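Local structure of sister chromatid cohesion protein (Chaetomium thermophilum, 5T8V) at residues Lys21-Ala26 / Ala56-Lys61; Phe28-Arg33 / Ser39-Ala44. The protein probably helps load cohesin onto chromatin, this chain being the C-terminal, HEAT-repeat part of the cohesin loader SCC2. All blocks are in the same frame, centred on the assembly; numbering follows the deposited sequence.

How the contacts relate
Both contacts lie near the N-terminal end of the modelled chain, at one extremity of the elongated molecule, with centres about 11 Å apart. They share helix 9-36. Contact 1 (21-26 with 56-61) joins its middle to the first turns of helix 56-71; contact 2 (28-33 with 39-44) joins its later turns to the loop that follows. Both segments of contact 2 fall in the stretch between the two segments of contact 1, which also holds the two-stranded antiparallel sheet 44-46/52-54. M43 bridges them: its backbone O meets T58 CG2, while its SD packs near A26 O and its CE near Y23 OH. Helix, connecting hairpin and next helix therefore pack as one unit.

Contact 1. Residues Lys21-Ala26 / Ala56-Lys61; sequences KAYLQA and APTQTK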
loop_
_atom_site.group_PDB
_atom_site.type_symbol
_atom_site.label_atom_id
_atom_site.label_comp_id
_atom_site.label_asym_id
_atom_site.label_seq_id
_atom_site.Cartn_x
_atom_site.Cartn_y
_atom_site.Cartn_z
ATOM N N LYS A 21 -46.790 5.863 61.489
ATOM C CA LYS A 21 -47.845 6.559 62.217
ATOM C C LYS A 21 -47.262 7.371 63.365
ATOM O O LYS A 21 -47.579 8.556 63.531
ATOM C CB LYS A 21 -48.883 5.561 62.735
ATOM C CG LYS A 21 -49.828 5.030 61.666
ATOM C CD LYS A 21 -51.094 4.447 62.284
ATOM C CE LYS A 21 -52.026 3.891 61.219
ATOM N NZ LYS A 21 -53.421 3.711 61.715
ATOM N N ALA A 22 -46.394 6.751 64.166
ATOM C CA ALA A 22 -45.787 7.444 65.297
ATOM C C ALA A 22 -45.018 8.674 64.829
ATOM O O ALA A 22 -45.275 9.797 65.282
ATOM C CB ALA A 22 -44.870 6.490 66.062
ATOM N N TYR A 23 -44.066 8.480 63.915
ATOM C CA TYR A 23 -43.283 9.609 63.423
ATOM C C TYR A 23 -44.186 10.687 62.837
ATOM O O TYR A 23 -43.940 11.885 63.023
ATOM C CB TYR A 23 -42.275 9.136 62.379
ATOM C CG TYR A 23 -41.153 10.120 62.169
ATOM C CD1 TYR A 23 -41.382 11.341 61.550
ATOM C CD2 TYR A 23 -39.867 9.834 62.604
ATOM C CE1 TYR A 23 -40.365 12.246 61.367
ATOM C CE2 TYR A 23 -38.841 10.734 62.423
ATOM C CZ TYR A 23 -39.096 11.937 61.803
ATOM O OH TYR A 23 -38.078 12.840 61.621
ATOM N N LEU A 24 -45.234 10.278 62.122
ATOM C CA LEU A 24 -46.165 11.232 61.529
ATOM C C LEU A 24 -46.813 12.097 62.604
ATOM O O LEU A 24 -46.829 13.331 62.503
ATOM C CB LEU A 24 -47.224 10.477 60.728
ATOM C CG LEU A 24 -48.089 11.264 59.748
ATOM C CD1 LEU A 24 -47.299 11.595 58.493
ATOM C CD2 LEU A 24 -49.339 10.466 59.403
ATOM N N GLN A 25 -47.355 11.462 63.647
ATOM C CA GLN A 25 -47.955 12.219 64.741
ATOM C C GLN A 25 -46.938 13.157 65.379
ATOM O O GLN A 25 -47.242 14.326 65.644
ATOM C CB GLN A 25 -48.535 11.265 65.786
ATOM C CG GLN A 25 -49.663 10.382 65.266
ATOM C CD GLN A 25 -50.823 11.180 64.701
ATOM O OE1 GLN A 25 -51.149 12.260 65.195
ATOM N NE2 GLN A 25 -51.447 10.655 63.653
ATOM N N ALA A 26 -45.722 12.664 65.624
ATOM C CA ALA A 26 -44.678 13.513 66.190
ATOM C C ALA A 26 -44.428 14.737 65.316
ATOM O O ALA A 26 -44.200 15.841 65.828
ATOM C CB ALA A 26 -43.391 12.712 66.371
ATOM N N ALA A 56 -36.141 19.781 56.550
ATOM C CA ALA A 56 -35.605 18.814 55.597
ATOM C C ALA A 56 -35.289 17.463 56.229
ATOM O O ALA A 56 -35.581 16.435 55.594
ATOM C CB ALA A 56 -34.360 19.397 54.919
ATOM N N PRO A 57 -34.707 17.377 57.429
ATOM C CA PRO A 57 -34.379 16.056 57.989
ATOM C C PRO A 57 -35.617 15.244 58.333
ATOM O O PRO A 57 -35.701 14.049 58.021
ATOM C CB PRO A 57 -33.563 16.396 59.244
ATOM C CG PRO A 57 -33.120 17.810 59.057
ATOM C CD PRO A 57 -34.210 18.469 58.282
ATOM N N THR A 58 -36.588 15.883 58.987
ATOM C CA THR A 58 -37.835 15.190 59.288
ATOM C C THR A 58 -38.533 14.748 58.007
ATOM O O THR A 58 -39.104 13.652 57.949
ATOM C CB THR A 58 -38.754 16.078 60.134
ATOM O OG1 THR A 58 -40.033 15.447 60.277
ATOM C CG2 THR A 58 -38.952 17.446 59.504
ATOM N N GLN A 59 -38.488 15.581 56.966
ATOM C CA GLN A 59 -38.997 15.158 55.667
ATOM C C GLN A 59 -38.264 13.918 55.176
ATOM O O GLN A 59 -38.883 12.998 54.631
ATOM C CB GLN A 59 -38.862 16.293 54.650
ATOM C CG GLN A 59 -39.953 17.349 54.736
ATOM C CD GLN A 59 -41.287 16.847 54.221
ATOM O OE1 GLN A 59 -41.465 15.652 53.995
ATOM N NE2 GLN A 59 -42.230 17.762 54.026
ATOM N N THR A 60 -36.944 13.874 55.365
ATOM C CA THR A 60 -36.177 12.696 54.967
ATOM C C THR A 60 -36.701 11.447 55.663
ATOM O O THR A 60 -37.047 10.454 55.009
ATOM C CB THR A 60 -34.693 12.902 55.283
ATOM O OG1 THR A 60 -34.172 13.966 54.478
ATOM C CG2 THR A 60 -33.895 11.637 55.011
ATOM N N LYS A 61 -36.769 11.477 56.996
ATOM C CA LYS A 61 -37.219 10.295 57.724
ATOM C C LYS A 61 -38.633 9.895 57.311
ATOM O O LYS A 61 -38.921 8.703 57.131
ATOM C CB LYS A 61 -37.138 10.541 59.229
ATOM C CG LYS A 61 -35.707 10.652 59.748
ATOM C CD LYS A 61 -35.575 10.150 61.183
ATOM C CE LYS A 61 -35.108 11.247 62.127
ATOM N NZ LYS A 61 -35.423 10.923 63.548
#
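The phenol end of Y23 touches the neighbouring helix between T58 and K61. Its OH lies 3.3 Å from T58 CA, and its CE1 edge meets the threonine hydroxyl, with OG1 close to the ring plane at 3.4 Å. K61 approaches from another direction, crossing the tyrosine at about a right angle: its CB stands obliquely to the ring, 3.5 Å from CZ. Bends at chi2 and chi3 (-149° and -118°) then carry the lysine chain back past the ring, so that CD packs 3.5 Å from CE2 and NZ ends in the ring plane, at the edge and not over a face. No polar bond is made between the two segments, and the grip is van der Waals contact around one aromatic group. Y23 can span the space because its CG is anti to the backbone N (chi1 -161°), which sends the ring straight across from its own helix. Outside this pair, L62 and M43 also touch Y23, L24 turns to D82 and L86 of helix 81-96, and Q59 OE1 is hydrogen-bonded to T132 OG1 of helix 120-136. The two short axes run nearly antiparallel, 11.0 Å apart at their closest, a wide spacing bridged by the large tyrosine. This is a nearly antiparallel pair of consecutive helices, as in the alpha-helical packing of HEAT-repeat proteins such as this loader.

Contact 2. Residues Phe28-Arg33 / Ser39-Ala44; sequences FQAVDR and SSNEMA
V31 and A44 bring the backbones closest, their CA atoms 5.4 Å apart, where the chain leaves helix 9-36, turns back along its last turns and enters strand 44-46. This is a helix followed by a reversing loop that leads into a two-stranded antiparallel beta-hairpin, which joins helix 9-36 to helix 56-71. Segment 39-44 is irregular until A44, and S40 OG, bonded to F46 N, ties it to the hairpin.

N41 carries the polar part of the contact. A chi1 of -172° swings its amide away from its own backbone N and out to the helix, where ND2 makes a weak hydrogen bond to A30 O, 3.3 Å long. The same nitrogen sits over the centre of one face of the R33 guanidinium, with the two flat groups inclined at 54°. A bend at chi3 (-42°) brings the guanidinium up to the amide, one face turned to ND2. R33 NE and NH1 and N41 ND2 are all donors, so this approach is packing and not a polar bond; R33 NH1 and N41 OD1 are also close, but at an angle too poor for a hydrogen bond. A leucine in place of N41 has no amide for A30 O, and would probably leave the R33 guanidinium freer to turn.

The rest is apolar. A30 CB packs 3.8 Å from M43 CB, while V31 continues onto Y85 and L89 of helix 81-96 and onto A52 and L54 of strand 52-54. At the start of strand 44-46, V31 CG2 meets A44 CB at 4.0 Å.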
loop_
_atom_site.group_PDB
_atom_site.type_symbol
_atom_site.label_atom_id
_atom_site.label_comp_id
_atom_site.label_asym_id
_atom_site.label_seq_id
_atom_site.Cartn_x
_atom_site.Cartn_y
_atom_site.Cartn_z
ATOM N N PHE A 28 -46.657 16.179 63.168
ATOM C CA PHE A 28 -47.803 17.083 63.181
ATOM C C PHE A 28 -47.877 17.873 64.482
ATOM O O PHE A 28 -48.106 19.088 64.462
ATOM C CB PHE A 28 -49.094 16.295 62.947
ATOM C CG PHE A 28 -49.189 15.667 61.579
ATOM C CD1 PHE A 28 -48.314 16.025 60.563
ATOM C CD2 PHE A 28 -50.158 14.718 61.310
ATOM C CE1 PHE A 28 -48.405 15.451 59.315
ATOM C CE2 PHE A 28 -50.253 14.142 60.062
ATOM C CZ PHE A 28 -49.376 14.508 59.064
ATOM N N GLN A 29 -47.683 17.212 65.625
ATOM C CA GLN A 29 -47.681 17.956 66.880
ATOM C C GLN A 29 -46.427 18.809 67.028
ATOM O O GLN A 29 -46.442 19.785 67.785
ATOM C CB GLN A 29 -47.834 17.007 68.071
ATOM C CG GLN A 29 -46.713 16.002 68.258
ATOM C CD GLN A 29 -47.114 14.869 69.192
ATOM O OE1 GLN A 29 -48.235 14.840 69.700
ATOM N NE2 GLN A 29 -46.199 13.934 69.422
ATOM N N ALA A 30 -45.348 18.472 66.314
ATOM C CA ALA A 30 -44.215 19.387 66.225
ATOM C C ALA A 30 -44.608 20.664 65.491
ATOM O O ALA A 30 -44.190 21.762 65.875
ATOM C CB ALA A 30 -43.038 18.707 65.525
ATOM N N VAL A 31 -45.417 20.540 64.435
ATOM C CA VAL A 31 -45.936 21.723 63.755
ATOM C C VAL A 31 -46.841 22.513 64.692
ATOM O O VAL A 31 -46.758 23.746 64.767
ATOM C CB VAL A 31 -46.671 21.319 62.462
ATOM C CG1 VAL A 31 -47.347 22.525 61.819
ATOM C CG2 VAL A 31 -45.703 20.677 61.479
ATOM N N ASP A 32 -47.721 21.820 65.419
ATOM C CA ASP A 32 -48.580 22.502 66.384
ATOM C C ASP A 32 -47.750 23.305 67.376
ATOM O O ASP A 32 -48.039 24.476 67.644
ATOM C CB ASP A 32 -49.461 21.489 67.119
ATOM C CG ASP A 32 -50.642 21.031 66.290
ATOM O OD1 ASP A 32 -51.245 21.873 65.592
ATOM O OD2 ASP A 32 -50.970 19.828 66.339
ATOM N N ARG A 33 -46.707 22.685 67.933
ATOM C CA ARG A 33 -45.842 23.393 68.871
ATOM C C ARG A 33 -45.155 24.573 68.198
ATOM O O ARG A 33 -44.975 25.630 68.813
ATOM C CB ARG A 33 -44.805 22.434 69.449
ATOM C CG ARG A 33 -43.998 23.007 70.603
ATOM C CD ARG A 33 -42.652 22.320 70.718
ATOM N NE ARG A 33 -42.758 20.875 70.527
ATOM C CZ ARG A 33 -41.717 20.057 70.407
ATOM N NH1 ARG A 33 -40.480 20.533 70.455
ATOM N NH2 ARG A 33 -41.916 18.757 70.234
ATOM N N SER A 39 -41.728 30.141 67.435
ATOM C CA SER A 39 -40.341 29.811 67.144
ATOM C C SER A 39 -40.278 28.502 66.370
ATOM O O SER A 39 -41.209 27.694 66.397
ATOM C CB SER A 39 -39.511 29.692 68.426
ATOM O OG SER A 39 -39.969 28.614 69.223
ATOM N N SER A 40 -39.157 28.300 65.681
ATOM C CA SER A 40 -38.954 27.089 64.897
ATOM C C SER A 40 -38.630 25.921 65.818
ATOM O O SER A 40 -37.794 26.039 66.720
ATOM C CB SER A 40 -37.830 27.292 63.881
ATOM O OG SER A 40 -38.185 28.272 62.922
ATOM N N ASN A 41 -39.296 24.796 65.592
ATOM C CA ASN A 41 -39.113 23.608 66.408
ATOM C C ASN A 41 -37.950 22.772 65.874
ATOM O O ASN A 41 -37.414 23.019 64.791
ATOM C CB ASN A 41 -40.410 22.796 66.434
ATOM C CG ASN A 41 -40.366 21.649 67.422
ATOM O OD1 ASN A 41 -39.434 21.532 68.218
ATOM N ND2 ASN A 41 -41.382 20.797 67.379
ATOM N N GLU A 42 -37.546 21.775 66.666
ATOM C CA GLU A 42 -36.497 20.859 66.233
ATOM C C GLU A 42 -36.876 20.137 64.946
ATOM O O GLU A 42 -35.994 19.756 64.167
ATOM C CB GLU A 42 -36.203 19.848 67.342
ATOM C CG GLU A 42 -35.215 18.751 66.960
ATOM C CD GLU A 42 -34.971 17.769 68.090
ATOM O OE1 GLU A 42 -35.224 18.129 69.260
ATOM O OE2 GLU A 42 -34.531 16.633 67.808
ATOM N N MET A 43 -38.171 19.936 64.709
ATOM C CA MET A 43 -38.665 19.265 63.512
ATOM C C MET A 43 -39.344 20.205 62.529
ATOM O O MET A 43 -39.197 20.033 61.319
ATOM C CB MET A 43 -39.652 18.158 63.898
ATOM C CG MET A 43 -39.004 16.936 64.530
ATOM S SD MET A 43 -40.211 15.693 65.030
ATOM C CE MET A 43 -39.151 14.275 65.304
ATOM N N ALA A 44 -40.080 21.197 63.017
ATOM C CA ALA A 44 -40.824 22.112 62.166
ATOM C C ALA A 44 -40.117 23.460 62.065
ATOM O O ALA A 44 -39.201 23.778 62.826
ATOM C CB ALA A 44 -42.248 22.298 62.698
#